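Local coordinates for protein LipS lipolytic enzyme (Unidentified, PDB 4FBL) that probably hydrolyses ester bonds in lipids as a thermostable lipolytic enzyme of the alpha/beta hydrolase fold, at residues 41-46 with 66-71; 55-60 with 84-89; 61-66 with 188-193; 176-181 with 193-198; 180-185 with 261-266. One frame throughout, in Å; residues are numbered along the deposited sequence. Where two conformers were deposited one is given.

Contact 1: residues 41-46 with 66-71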
# COMPACT_ATOMS: atom_id res chain seq x y z
N GLY C 41 -13.64 19.37 21.12
CA GLY C 41 -14.31 18.05 20.86
C GLY C 41 -13.40 16.91 20.33
O GLY C 41 -13.82 15.73 20.26
N ALA C 42 -12.14 17.27 20.01
CA ALA C 42 -11.20 16.36 19.30
C ALA C 42 -10.07 15.95 20.23
O ALA C 42 -9.01 15.39 19.77
CB ALA C 42 -10.62 17.07 18.08
N GLU C 43 -10.27 16.21 21.52
CA GLU C 43 -9.29 15.85 22.53
C GLU C 43 -9.20 14.29 22.65
O GLU C 43 -10.20 13.59 22.44
CB GLU C 43 -9.56 16.59 23.89
CG GLU C 43 -10.68 16.05 24.79
CD GLU C 43 -12.12 16.35 24.31
OE1 GLU C 43 -12.35 17.11 23.32
OE2 GLU C 43 -13.03 15.80 24.94
N PRO C 44 -7.99 13.77 22.92
CA PRO C 44 -7.81 12.33 23.14
C PRO C 44 -8.50 11.99 24.45
O PRO C 44 -8.84 12.90 25.22
CB PRO C 44 -6.30 12.18 23.32
CG PRO C 44 -5.78 13.56 23.64
CD PRO C 44 -6.72 14.52 23.01
N LEU C 45 -8.71 10.70 24.73
CA LEU C 45 -9.22 10.26 26.03
C LEU C 45 -8.27 9.20 26.59
O LEU C 45 -7.97 8.22 25.92
CB LEU C 45 -10.65 9.72 25.83
CG LEU C 45 -11.33 8.66 26.74
CD1 LEU C 45 -10.69 8.43 28.12
CD2 LEU C 45 -12.85 8.84 26.83
N TYR C 46 -7.73 9.47 27.79
CA TYR C 46 -6.82 8.61 28.52
C TYR C 46 -7.55 8.42 29.87
O TYR C 46 -8.11 9.40 30.43
CB TYR C 46 -5.43 9.26 28.69
CG TYR C 46 -4.68 9.26 27.40
CD1 TYR C 46 -4.02 8.08 26.93
CD2 TYR C 46 -4.67 10.40 26.58
CE1 TYR C 46 -3.38 8.05 25.69
CE2 TYR C 46 -4.02 10.37 25.32
CZ TYR C 46 -3.40 9.20 24.88
OH TYR C 46 -2.74 9.20 23.67
N SER C 66 -15.17 10.48 17.26
CA SER C 66 -16.07 9.47 16.69
C SER C 66 -16.03 8.19 17.53
O SER C 66 -16.93 7.31 17.34
CB SER C 66 -15.79 9.11 15.24
OG SER C 66 -14.45 8.75 15.09
N MET C 67 -15.00 8.07 18.39
CA MET C 67 -14.77 6.86 19.21
C MET C 67 -15.16 7.14 20.70
O MET C 67 -15.03 6.24 21.56
CB MET C 67 -13.29 6.46 19.18
CG MET C 67 -12.62 6.39 17.77
SD MET C 67 -13.56 5.27 16.73
CE MET C 67 -13.40 3.61 17.30
N ARG C 68 -15.58 8.37 21.04
CA ARG C 68 -15.79 8.79 22.44
C ARG C 68 -16.85 7.95 23.21
O ARG C 68 -16.58 7.46 24.32
CB ARG C 68 -16.10 10.30 22.49
CG ARG C 68 -15.76 10.93 23.87
CD ARG C 68 -15.71 12.50 23.86
NE ARG C 68 -14.30 12.93 23.74
CZ ARG C 68 -13.33 12.61 24.62
NH1 ARG C 68 -13.63 11.86 25.69
NH2 ARG C 68 -12.08 13.04 24.47
N PHE C 69 -18.00 7.72 22.61
CA PHE C 69 -19.04 6.83 23.17
C PHE C 69 -18.48 5.44 23.57
O PHE C 69 -18.84 4.89 24.65
CB PHE C 69 -20.26 6.70 22.26
CG PHE C 69 -21.33 5.73 22.78
CD1 PHE C 69 -22.35 6.16 23.69
CD2 PHE C 69 -21.35 4.40 22.39
CE1 PHE C 69 -23.34 5.23 24.21
CE2 PHE C 69 -22.29 3.47 22.90
CZ PHE C 69 -23.33 3.91 23.80
N LEU C 70 -17.60 4.87 22.74
CA LEU C 70 -17.11 3.57 22.99
C LEU C 70 -16.09 3.61 24.07
O LEU C 70 -16.07 2.73 24.95
CB LEU C 70 -16.45 3.04 21.70
CG LEU C 70 -16.26 1.57 21.45
CD1 LEU C 70 -17.51 0.78 21.84
CD2 LEU C 70 -15.93 1.35 19.92
N ALA C 71 -15.21 4.60 23.97
CA ALA C 71 -14.11 4.73 24.85
C ALA C 71 -14.61 5.00 26.26
O ALA C 71 -14.02 4.46 27.21
CB ALA C 71 -13.24 5.93 24.43
O HOH W 1 -13.01 13.69 21.71

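Contact 2: residues 55-60 with 84-89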
# COMPACT_ATOMS: atom_id res chain seq x y z
N LEU C 55 -6.86 -0.11 23.71
CA LEU C 55 -6.34 0.94 22.85
C LEU C 55 -7.45 1.16 21.84
O LEU C 55 -7.92 0.19 21.24
CB LEU C 55 -5.06 0.40 22.17
CG LEU C 55 -4.07 1.49 21.69
CD1 LEU C 55 -2.77 0.81 21.21
CD2 LEU C 55 -4.61 2.31 20.52
N VAL C 56 -7.91 2.42 21.69
CA VAL C 56 -9.01 2.75 20.81
C VAL C 56 -8.59 3.71 19.73
O VAL C 56 -8.18 4.82 20.06
CB VAL C 56 -10.21 3.40 21.59
CG1 VAL C 56 -11.40 3.56 20.64
CG2 VAL C 56 -10.56 2.53 22.83
N SER C 57 -8.69 3.31 18.45
CA SER C 57 -8.10 4.17 17.41
C SER C 57 -9.16 4.75 16.46
O SER C 57 -9.93 3.98 15.87
CB SER C 57 -7.12 3.32 16.54
OG SER C 57 -6.58 4.23 15.56
N HIS C 58 -9.22 6.05 16.26
CA HIS C 58 -10.10 6.61 15.22
C HIS C 58 -9.46 6.46 13.77
O HIS C 58 -8.39 5.87 13.62
CB HIS C 58 -10.43 8.10 15.53
CG HIS C 58 -9.25 9.04 15.40
ND1 HIS C 58 -8.79 9.47 14.19
CD2 HIS C 58 -8.42 9.59 16.32
CE1 HIS C 58 -7.74 10.28 14.36
NE2 HIS C 58 -7.47 10.34 15.65
N GLY C 59 -10.14 6.99 12.74
CA GLY C 59 -9.66 6.78 11.37
C GLY C 59 -9.25 8.08 10.67
O GLY C 59 -9.09 9.13 11.33
N PHE C 60 -9.03 7.95 9.35
CA PHE C 60 -8.38 8.96 8.46
C PHE C 60 -9.34 10.15 8.28
O PHE C 60 -10.45 9.93 7.85
CB PHE C 60 -8.21 8.22 7.12
CG PHE C 60 -7.52 8.99 6.06
CD1 PHE C 60 -6.12 9.13 6.07
CD2 PHE C 60 -8.28 9.48 4.97
CE1 PHE C 60 -5.45 9.80 4.98
CE2 PHE C 60 -7.65 10.19 3.89
CZ PHE C 60 -6.26 10.37 3.90
N PRO C 84 -6.02 7.65 21.37
CA PRO C 84 -5.12 8.74 20.92
C PRO C 84 -5.69 9.62 19.83
O PRO C 84 -6.51 9.16 19.04
CB PRO C 84 -3.90 7.97 20.31
CG PRO C 84 -4.47 6.58 19.96
CD PRO C 84 -5.52 6.31 21.04
N ARG C 85 -5.11 10.81 19.72
CA ARG C 85 -5.43 11.73 18.64
C ARG C 85 -4.29 11.47 17.61
O ARG C 85 -3.13 11.76 17.88
CB ARG C 85 -5.40 13.20 19.11
CG ARG C 85 -5.87 14.16 17.99
CD ARG C 85 -5.84 15.67 18.51
NE ARG C 85 -4.53 15.99 19.09
CZ ARG C 85 -3.45 16.30 18.39
NH1 ARG C 85 -3.42 16.27 17.05
NH2 ARG C 85 -2.38 16.62 19.06
N LEU C 86 -4.63 10.93 16.43
CA LEU C 86 -3.50 10.69 15.46
C LEU C 86 -2.82 11.98 15.02
O LEU C 86 -3.45 13.04 14.99
CB LEU C 86 -3.97 9.91 14.25
CG LEU C 86 -4.54 8.56 14.65
CD1 LEU C 86 -5.13 7.77 13.41
CD2 LEU C 86 -3.54 7.70 15.50
N THR C 87 -1.53 11.91 14.71
CA THR C 87 -0.78 13.04 14.18
C THR C 87 -1.52 13.75 13.03
O THR C 87 -2.03 13.10 12.11
CB THR C 87 0.60 12.52 13.65
OG1 THR C 87 1.22 11.74 14.72
CG2 THR C 87 1.55 13.74 13.16
N GLY C 88 -1.56 15.09 13.07
CA GLY C 88 -2.22 15.80 12.00
C GLY C 88 -3.71 15.82 12.02
O GLY C 88 -4.33 16.46 11.12
N HIS C 89 -4.34 15.10 13.00
CA HIS C 89 -5.82 15.05 13.10
C HIS C 89 -6.38 15.93 14.25
O HIS C 89 -5.67 16.19 15.30
CB HIS C 89 -6.36 13.61 13.25
CG HIS C 89 -6.04 12.74 12.09
ND1 HIS C 89 -6.99 12.25 11.24
CD2 HIS C 89 -4.85 12.37 11.58
CE1 HIS C 89 -6.41 11.56 10.28
NE2 HIS C 89 -5.12 11.59 10.48
O HOH W 2 -8.37 7.32 18.57

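Contact 3: residues 61-66 with 188-193. With SPD (spermidine), chain I.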
# COMPACT_ATOMS: atom_id res chain seq x y z
N THR C 61 -8.85 11.35 8.52
CA THR C 61 -9.58 12.65 8.62
C THR C 61 -10.56 12.73 9.79
O THR C 61 -11.19 13.78 9.99
CB THR C 61 -10.43 13.13 7.37
OG1 THR C 61 -11.62 12.36 7.33
CG2 THR C 61 -9.63 13.13 6.06
N GLY C 62 -10.62 11.68 10.61
CA GLY C 62 -11.50 11.74 11.79
C GLY C 62 -10.75 12.17 13.01
O GLY C 62 -9.72 12.83 12.96
N SER C 63 -11.34 11.86 14.17
CA SER C 63 -10.73 12.32 15.44
C SER C 63 -11.31 11.46 16.59
O SER C 63 -12.25 10.71 16.33
CB SER C 63 -11.11 13.79 15.75
OG SER C 63 -12.49 13.82 16.21
N PRO C 64 -10.74 11.56 17.81
CA PRO C 64 -11.33 10.72 18.90
C PRO C 64 -12.81 10.90 19.14
O PRO C 64 -13.48 10.01 19.71
CB PRO C 64 -10.63 11.22 20.13
CG PRO C 64 -9.20 11.67 19.59
CD PRO C 64 -9.61 12.36 18.28
N GLN C 65 -13.39 12.03 18.69
CA GLN C 65 -14.80 12.20 18.96
C GLN C 65 -15.62 11.09 18.37
O GLN C 65 -16.69 10.74 18.90
CB GLN C 65 -15.33 13.57 18.49
CG GLN C 65 -15.96 13.54 17.15
CD GLN C 65 -17.40 13.28 17.18
OE1 GLN C 65 -18.09 13.52 18.16
NE2 GLN C 65 -17.89 12.81 16.09
N SER C 66 -15.17 10.48 17.26
CA SER C 66 -16.07 9.47 16.69
C SER C 66 -16.03 8.19 17.53
O SER C 66 -16.93 7.31 17.34
CB SER C 66 -15.79 9.11 15.24
OG SER C 66 -14.45 8.75 15.09
N LYS C 188 -24.05 13.99 13.92
CA LYS C 188 -22.86 14.61 13.34
C LYS C 188 -21.52 14.03 13.80
O LYS C 188 -21.36 13.66 14.95
CB LYS C 188 -22.94 16.12 13.44
CG LYS C 188 -23.95 16.72 12.37
CD LYS C 188 -23.34 17.74 11.34
CE LYS C 188 -22.05 17.19 10.58
NZ LYS C 188 -20.79 17.92 11.07
N GLU C 189 -20.56 13.95 12.89
CA GLU C 189 -19.20 13.48 13.24
C GLU C 189 -18.26 14.62 13.22
O GLU C 189 -18.32 15.43 12.35
CB GLU C 189 -18.71 12.45 12.23
CG GLU C 189 -17.28 11.97 12.54
CD GLU C 189 -16.65 11.02 11.46
OE1 GLU C 189 -17.23 10.74 10.35
OE2 GLU C 189 -15.54 10.54 11.78
N LEU C 190 -17.34 14.69 14.15
CA LEU C 190 -16.29 15.65 14.08
C LEU C 190 -15.10 15.08 13.23
O LEU C 190 -14.22 14.40 13.76
CB LEU C 190 -15.84 15.99 15.50
CG LEU C 190 -14.80 17.06 15.61
CD1 LEU C 190 -15.27 18.26 14.83
CD2 LEU C 190 -14.52 17.41 17.02
N ALA C 191 -15.06 15.45 11.94
CA ALA C 191 -14.02 15.05 10.99
C ALA C 191 -13.73 16.26 10.11
O ALA C 191 -14.52 17.17 10.04
CB ALA C 191 -14.56 13.95 10.17
N TYR C 192 -12.59 16.30 9.42
CA TYR C 192 -12.31 17.48 8.56
C TYR C 192 -13.35 17.49 7.43
O TYR C 192 -13.83 16.45 6.99
CB TYR C 192 -10.88 17.42 7.97
CG TYR C 192 -9.75 17.57 8.95
CD1 TYR C 192 -9.73 18.61 9.88
CD2 TYR C 192 -8.63 16.68 8.91
CE1 TYR C 192 -8.63 18.81 10.73
CE2 TYR C 192 -7.56 16.83 9.80
CZ TYR C 192 -7.54 17.88 10.70
OH TYR C 192 -6.43 18.02 11.58
N PRO C 193 -13.74 18.71 6.98
CA PRO C 193 -14.72 18.95 5.97
C PRO C 193 -14.15 18.69 4.52
O PRO C 193 -14.94 18.63 3.53
CB PRO C 193 -15.06 20.44 6.18
CG PRO C 193 -13.77 21.06 6.63
CD PRO C 193 -13.26 19.96 7.61
N1 SPD I . -18.56 8.26 6.52
C2 SPD I . -17.57 9.09 7.10
C3 SPD I . -16.35 8.24 7.60
C4 SPD I . -15.67 8.96 8.75
C5 SPD I . -14.55 9.90 8.28
N6 SPD I . -13.50 9.81 9.28
C7 SPD I . -13.64 8.93 10.41
C8 SPD I . -13.37 7.44 10.10
C9 SPD I . -13.17 7.06 8.63
N10 SPD I . -14.01 5.91 8.32
O HOH W 3 -13.54 13.72 6.13

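Contact 4: residues 176-181 with 193-198. With SPD (spermidine), chain I.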
# COMPACT_ATOMS: atom_id res chain seq x y z
N PRO C 176 -13.39 17.51 -1.27
CA PRO C 176 -14.53 17.17 -0.41
C PRO C 176 -14.32 16.02 0.60
O PRO C 176 -13.66 14.98 0.30
CB PRO C 176 -15.58 16.81 -1.44
CG PRO C 176 -15.33 18.00 -2.55
CD PRO C 176 -13.84 18.42 -2.35
N GLY C 177 -14.91 16.20 1.79
CA GLY C 177 -14.61 15.32 2.94
C GLY C 177 -15.26 13.95 2.84
O GLY C 177 -16.14 13.74 1.97
N ILE C 178 -14.84 13.01 3.69
CA ILE C 178 -15.44 11.67 3.69
C ILE C 178 -16.45 11.48 4.88
O ILE C 178 -17.37 10.63 4.80
CB ILE C 178 -14.39 10.47 3.46
CG1 ILE C 178 -13.25 10.47 4.52
CG2 ILE C 178 -13.87 10.43 1.96
CD1 ILE C 178 -12.54 9.10 4.70
N GLY C 179 -16.29 12.34 5.92
CA GLY C 179 -17.10 12.37 7.17
C GLY C 179 -18.63 12.24 7.13
O GLY C 179 -19.34 12.72 6.19
N SER C 180 -19.13 11.58 8.19
CA SER C 180 -20.57 11.29 8.39
C SER C 180 -21.33 10.51 7.27
O SER C 180 -22.26 11.04 6.66
CB SER C 180 -21.29 12.58 8.78
OG SER C 180 -20.44 13.49 9.50
N ASP C 181 -20.92 9.29 6.94
CA ASP C 181 -21.79 8.33 6.30
C ASP C 181 -22.46 7.58 7.51
O ASP C 181 -21.85 6.62 8.05
CB ASP C 181 -21.00 7.33 5.41
CG ASP C 181 -21.85 6.19 4.91
OD1 ASP C 181 -23.01 6.48 4.57
OD2 ASP C 181 -21.45 4.99 4.87
N PRO C 193 -13.74 18.71 6.98
CA PRO C 193 -14.72 18.95 5.97
C PRO C 193 -14.15 18.69 4.52
O PRO C 193 -14.94 18.63 3.53
CB PRO C 193 -15.06 20.44 6.18
CG PRO C 193 -13.77 21.06 6.63
CD PRO C 193 -13.26 19.96 7.61
N VAL C 194 -12.82 18.49 4.45
CA VAL C 194 -12.09 18.23 3.20
C VAL C 194 -11.11 17.02 3.44
O VAL C 194 -10.67 16.75 4.61
CB VAL C 194 -11.28 19.50 2.72
CG1 VAL C 194 -12.23 20.70 2.48
CG2 VAL C 194 -10.16 19.94 3.72
N THR C 195 -10.81 16.30 2.35
CA THR C 195 -9.68 15.33 2.33
C THR C 195 -8.38 15.94 1.77
O THR C 195 -8.36 16.40 0.61
CB THR C 195 -10.08 14.22 1.45
OG1 THR C 195 -11.30 13.67 1.97
CG2 THR C 195 -8.95 13.16 1.38
N PRO C 196 -7.32 16.05 2.60
CA PRO C 196 -6.03 16.56 2.12
C PRO C 196 -5.34 15.46 1.25
O PRO C 196 -4.96 14.36 1.72
CB PRO C 196 -5.19 16.74 3.38
CG PRO C 196 -6.07 16.37 4.49
CD PRO C 196 -7.23 15.62 4.01
N VAL C 197 -5.26 15.76 -0.04
CA VAL C 197 -4.72 14.82 -1.06
C VAL C 197 -3.38 14.15 -0.74
O VAL C 197 -3.28 12.92 -0.87
CB VAL C 197 -4.77 15.53 -2.44
CG1 VAL C 197 -3.97 14.71 -3.53
CG2 VAL C 197 -6.16 15.59 -2.85
N PRO C 198 -2.39 14.91 -0.26
CA PRO C 198 -1.14 14.19 -0.03
C PRO C 198 -1.20 13.07 1.02
O PRO C 198 -0.24 12.33 1.09
CB PRO C 198 -0.18 15.27 0.48
CG PRO C 198 -0.75 16.54 -0.12
CD PRO C 198 -2.23 16.35 -0.02
N1 SPD I . -18.56 8.26 6.52
C2 SPD I . -17.57 9.09 7.10
C3 SPD I . -16.35 8.24 7.60
C4 SPD I . -15.67 8.96 8.75
C5 SPD I . -14.55 9.90 8.28
N6 SPD I . -13.50 9.81 9.28
C7 SPD I . -13.64 8.93 10.41
C8 SPD I . -13.37 7.44 10.10
C9 SPD I . -13.17 7.06 8.63
N10 SPD I . -14.01 5.91 8.32

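Contact 5: residues 180-185 with 261-266. With SPD (spermidine), chain I.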
# COMPACT_ATOMS: atom_id res chain seq x y z
N SER C 180 -19.13 11.58 8.19
CA SER C 180 -20.57 11.29 8.39
C SER C 180 -21.33 10.51 7.27
O SER C 180 -22.26 11.04 6.66
CB SER C 180 -21.29 12.58 8.78
OG SER C 180 -20.44 13.49 9.50
N ASP C 181 -20.92 9.29 6.94
CA ASP C 181 -21.79 8.33 6.30
C ASP C 181 -22.46 7.58 7.51
O ASP C 181 -21.85 6.62 8.05
CB ASP C 181 -21.00 7.33 5.41
CG ASP C 181 -21.85 6.19 4.91
OD1 ASP C 181 -23.01 6.48 4.57
OD2 ASP C 181 -21.45 4.99 4.87
N ILE C 182 -23.68 8.01 7.92
CA ILE C 182 -24.31 7.64 9.22
C ILE C 182 -25.79 7.39 8.90
O ILE C 182 -26.42 8.21 8.29
CB ILE C 182 -24.12 8.75 10.27
CG1 ILE C 182 -22.68 8.78 10.70
CG2 ILE C 182 -25.04 8.49 11.57
CD1 ILE C 182 -22.19 9.97 11.47
N LYS C 183 -26.34 6.21 9.22
CA LYS C 183 -27.74 6.00 8.89
C LYS C 183 -28.73 6.85 9.76
O LYS C 183 -29.68 7.44 9.22
CB LYS C 183 -28.12 4.52 8.91
CG LYS C 183 -29.49 4.26 8.25
CD LYS C 183 -29.78 2.82 8.32
CE LYS C 183 -31.09 2.52 7.62
NZ LYS C 183 -31.22 1.05 7.62
N ALA C 184 -28.51 6.89 11.08
CA ALA C 184 -29.30 7.68 12.03
C ALA C 184 -29.31 9.17 11.65
O ALA C 184 -28.25 9.82 11.50
CB ALA C 184 -28.77 7.54 13.46
N GLU C 185 -30.52 9.71 11.59
CA GLU C 185 -30.78 11.02 11.03
C GLU C 185 -30.27 12.04 12.00
O GLU C 185 -30.35 11.82 13.21
CB GLU C 185 -32.29 11.15 10.75
CG GLU C 185 -32.98 12.44 11.15
CD GLU C 185 -34.27 12.66 10.34
OE1 GLU C 185 -35.12 11.72 10.27
OE2 GLU C 185 -34.39 13.75 9.75
N ALA C 261 -20.20 3.60 12.31
CA ALA C 261 -21.07 2.79 13.07
C ALA C 261 -20.98 3.08 14.61
O ALA C 261 -21.97 2.86 15.33
CB ALA C 261 -20.84 1.32 12.73
N THR C 262 -19.83 3.63 15.04
CA THR C 262 -19.52 3.86 16.46
C THR C 262 -20.39 5.08 16.98
O THR C 262 -20.39 5.41 18.18
CB THR C 262 -18.05 4.20 16.66
OG1 THR C 262 -17.72 5.31 15.80
CG2 THR C 262 -17.17 3.00 16.30
N LEU C 263 -21.04 5.76 16.03
CA LEU C 263 -21.92 6.92 16.29
C LEU C 263 -23.33 6.61 15.95
O LEU C 263 -24.21 7.40 16.26
CB LEU C 263 -21.45 8.12 15.48
CG LEU C 263 -20.62 9.29 16.06
CD1 LEU C 263 -19.83 9.04 17.39
CD2 LEU C 263 -19.83 10.07 15.04
N ASP C 264 -23.57 5.47 15.33
CA ASP C 264 -24.82 5.18 14.57
C ASP C 264 -25.86 4.32 15.36
O ASP C 264 -25.64 3.97 16.51
CB ASP C 264 -24.43 4.43 13.28
CG ASP C 264 -25.38 4.70 12.11
OD1 ASP C 264 -26.58 5.02 12.34
OD2 ASP C 264 -24.95 4.56 10.94
N ASN C 265 -26.93 3.86 14.71
CA ASN C 265 -27.97 3.14 15.45
C ASN C 265 -27.37 1.95 16.17
O ASN C 265 -27.92 1.51 17.17
CB ASN C 265 -29.08 2.58 14.55
CG ASN C 265 -29.88 3.65 13.88
OD1 ASN C 265 -30.35 4.60 14.52
ND2 ASN C 265 -30.00 3.54 12.57
N ASP C 266 -26.29 1.35 15.64
CA ASP C 266 -25.85 0.09 16.27
C ASP C 266 -24.79 0.34 17.31
O ASP C 266 -24.20 -0.62 17.82
CB ASP C 266 -25.30 -0.92 15.24
CG ASP C 266 -26.40 -1.52 14.39
OD1 ASP C 266 -27.26 -2.21 14.97
OD2 ASP C 266 -26.35 -1.36 13.16
N1 SPD I . -18.56 8.26 6.52
C2 SPD I . -17.57 9.09 7.10
C3 SPD I . -16.35 8.24 7.60
C4 SPD I . -15.67 8.96 8.75
C5 SPD I . -14.55 9.90 8.28
N6 SPD I . -13.50 9.81 9.28
C7 SPD I . -13.64 8.93 10.41
C8 SPD I . -13.37 7.44 10.10
C9 SPD I . -13.17 7.06 8.63
N10 SPD I . -14.01 5.91 8.32

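Contact 1: residues 41-46 with 66-71
Leu45 and Arg68 meet where the edge strand 45-47 passes the start of helix 68-76, and the contact divides into a close apolar half and a looser polar half. In the close half, with CG anti to the backbone N (chi1 154°), Leu45 extends toward the helix and its CD2 lies 3.8 Å from CB of Ala71. The same Leu45 CD2 comes within 3.3 Å of Arg68 NH1, approaching the guanidinium obliquely, while Thr83 of strand 80-83 touches both Leu45 and Ala71 and backs the patch.

Toward solvent the arginine does the work. Its chain bends at chi3 (-98°) and carries the guanidinium up to the backbone of residues 41-44. There Arg68 NH2 donates to Glu43 O at 2.8 Å, meeting the carbonyl from above its plane, and makes a weak bond of 3.3 Å to Pro44 O. A water accepts a hydrogen bond from Arg68 NE and donates in turn to Gly41 O and Glu43 O, tying three backbone and side-chain groups together. Glu43 OE2 lies over one face of the guanidinium in a charge-only salt bridge, which is doubtful because this exposed side chain has a second conformer. The arrangement belongs to the alpha/beta hydrolase fold, in which a helix packs beside the antiparallel edge of a mostly parallel sheet.

Contact 2: residues 55-60 with 84-89
His58, in the loop that leaves strand 52-57 of the alpha/beta hydrolase sheet, has CG between the backbone N and the carbonyl carbon (chi1 68°) and faces residues 84-89, which end in a type II beta turn from Leu86 to His89. His58-Gly59 resembles the His-Gly motif of many lipases of this fold. Pro84 comes first: its CD sits 3.2 Å from Val56 O and packs on Leu55 CD2. A water joins Pro84 O, Val56 O and His58 N. Arg85 offers its CA to the edge of the His58 ring and donates from NH1 to His89 O. Leu86 follows with an almost straight bond (176°) from its N to His58 NE2 at 3.0 Å, and its CD1 lies off-centre over the same ring. With ND1 donating to Gly59 O on a lone pair, the imidazole is gripped at both nitrogens, its rotation fixed. An alanine in place of His58 would probably leave the amide of Leu86 without its acceptor and open a gap between the two loops. Gly88, with positive phi, is third in the turn, which His89 N closes on Leu86 O. His89 meets His58 obliquely, the ring centroids 5.3 Å apart, and its CE1 stops 3.7 Å from CA of Phe60.

Contact 3: residues 61-66 with 188-193
Thr61 and Tyr192 are joined by a backbone bond, Tyr192 N to Thr61 O at 2.9 Å, and this pair opens a run of polar contacts along two loops. A water links the Thr61 side chain to the Tyr192 backbone, donating to Thr61 OG1 at 2.6 Å and to Tyr192 O at 2.9 Å. The Tyr192 hydroxyl finds its partners elsewhere, Gly88 O and Thr91 N.

Ser63 does two jobs. With OG set between the backbone N and the carbonyl carbon (chi1 75°), it donates to Leu190 O at 3.1 Å and accepts from Gln65 N at 3.2 Å, which makes an ST turn, while Ser63 O accepts a hydrogen bond from Ser66 N. An alanine in place of Ser63 would probably leave Leu190 O without this donor and Gln65 N without its acceptor, so that the turn is held less firmly against residues 188-193. Gly62 O is satisfied by His89 ND1.

Glu189 stretches its carboxylate beside the bound spermidine, where OE1 also accepts from Ser180 N; the very short approaches to the ligand are doubtful. Gly62 lies against the same ligand. Residues 61-66 link strand 52-57 to helix 68-76, residues 188-193 lead into strand 194-196, and helix 93-97 touches both Thr61 and Tyr192 through Met96.

Contact 4: residues 176-181 with 193-198
Thr195 holds its OG1 beside the backbone N and anti to the carbonyl carbon (chi1 -57°), which points the hydroxyl at Pro176 across the contact; Ile178, with CG2 beside its own backbone N, sets that methyl 4.1 Å from Thr195 OG1. Thr195 OG1 donates to Pro176 O at 3.2 Å. The bond is not an ideal one: the donor stands above the carbonyl plane, 38° out of it, instead of on a lone pair.

The backbones meet more closely than the side chains do. Pro176 and Val194 form an antiparallel, non-hydrogen-bonded pair with CA atoms 4.5 Å apart, and their side chains diverge. Next to it Gly177 runs so near residues 193-194 that a CB on it would clash with Pro193 O; Gly177 N itself lies 3.0 Å from that oxygen.

Beyond Gly177 the chain leaves the pairing and turns to the spermidine pocket. CG1 of Ile178 packs 4.0 Å from ligand atom C5, and Gly179, Ser180 and Asp181 continue the wall, although several approaches there are too short to be trusted. Asp181 OD2 accepts from His230 N. The two short strands, 174-176 and 194-196, form a separate antiparallel sheet outside the main one; helix 93-97 packs against it through Pro93 on Val194 and Met96 on Pro196, and Thr195 CG2 touches Phe60 of the loop after strand 52-57.

Contact 5: residues 180-185 with 261-266
The carboxylate of Asp264 has one face under Ile182, whose CG2, anti to the backbone N, stands almost straight above CG at 3.8 Å. Around its edges come backbone donors. Lys183 N meets OD2 of Asp264 at 2.8 Å and Ala184 N meets OD1 of Asp264 at 3.0 Å, each on the syn side and lifted from the plane toward the face that carries Ile182. Asn265 N takes the anti side of Asp264 OD1 at 2.7 Å, reaching it from the opposite face. Two successive amides of residues 180-185 are thus held by one carboxylate, which is kept from turning by bonds at both oxygens.

Looser contacts flank this clamp: the apolar pair Ile182 CD1 and Leu263 CD2 at 4.3 Å, and CB of Ala184 against Asn265 OD1 at 3.5 Å. The amide nitrogen of Asn265 is engaged elsewhere, by Asn256 O. This fastens the surface loop to the segment before helix 267-279, with Ile182 near, but not touching, the presumed Ser-His-Asp triad.

With Tyr258 N also donating to OD2, the buried Asp264 carboxylate receives four backbone N-H groups and no cationic partner among them, a setting that would probably keep it ionised.

The five contacts form a chain of neighbours from the edge of the main sheet to the spermidine pocket. Contacts 1, 2 and 3 lie with their centres about 10 Å apart and touch; contact 3 shares Ser66 with contact 1 and Pro193 with contact 4. Contacts 1 and 2 reach the seven-stranded sheet, and their segments alternate along the chain. Contact 4 belongs to the two-stranded sheet and shares Ser180 and Asp181 with contact 5, its centre about 17 Å away. Contacts 3, 4 and 5 all reach spermidine, and a bond from Thr262 to Ser66 ties contact 5 back to contacts 1 and 3. The loops round the pocket are thereby braced both against each other and against the core fold.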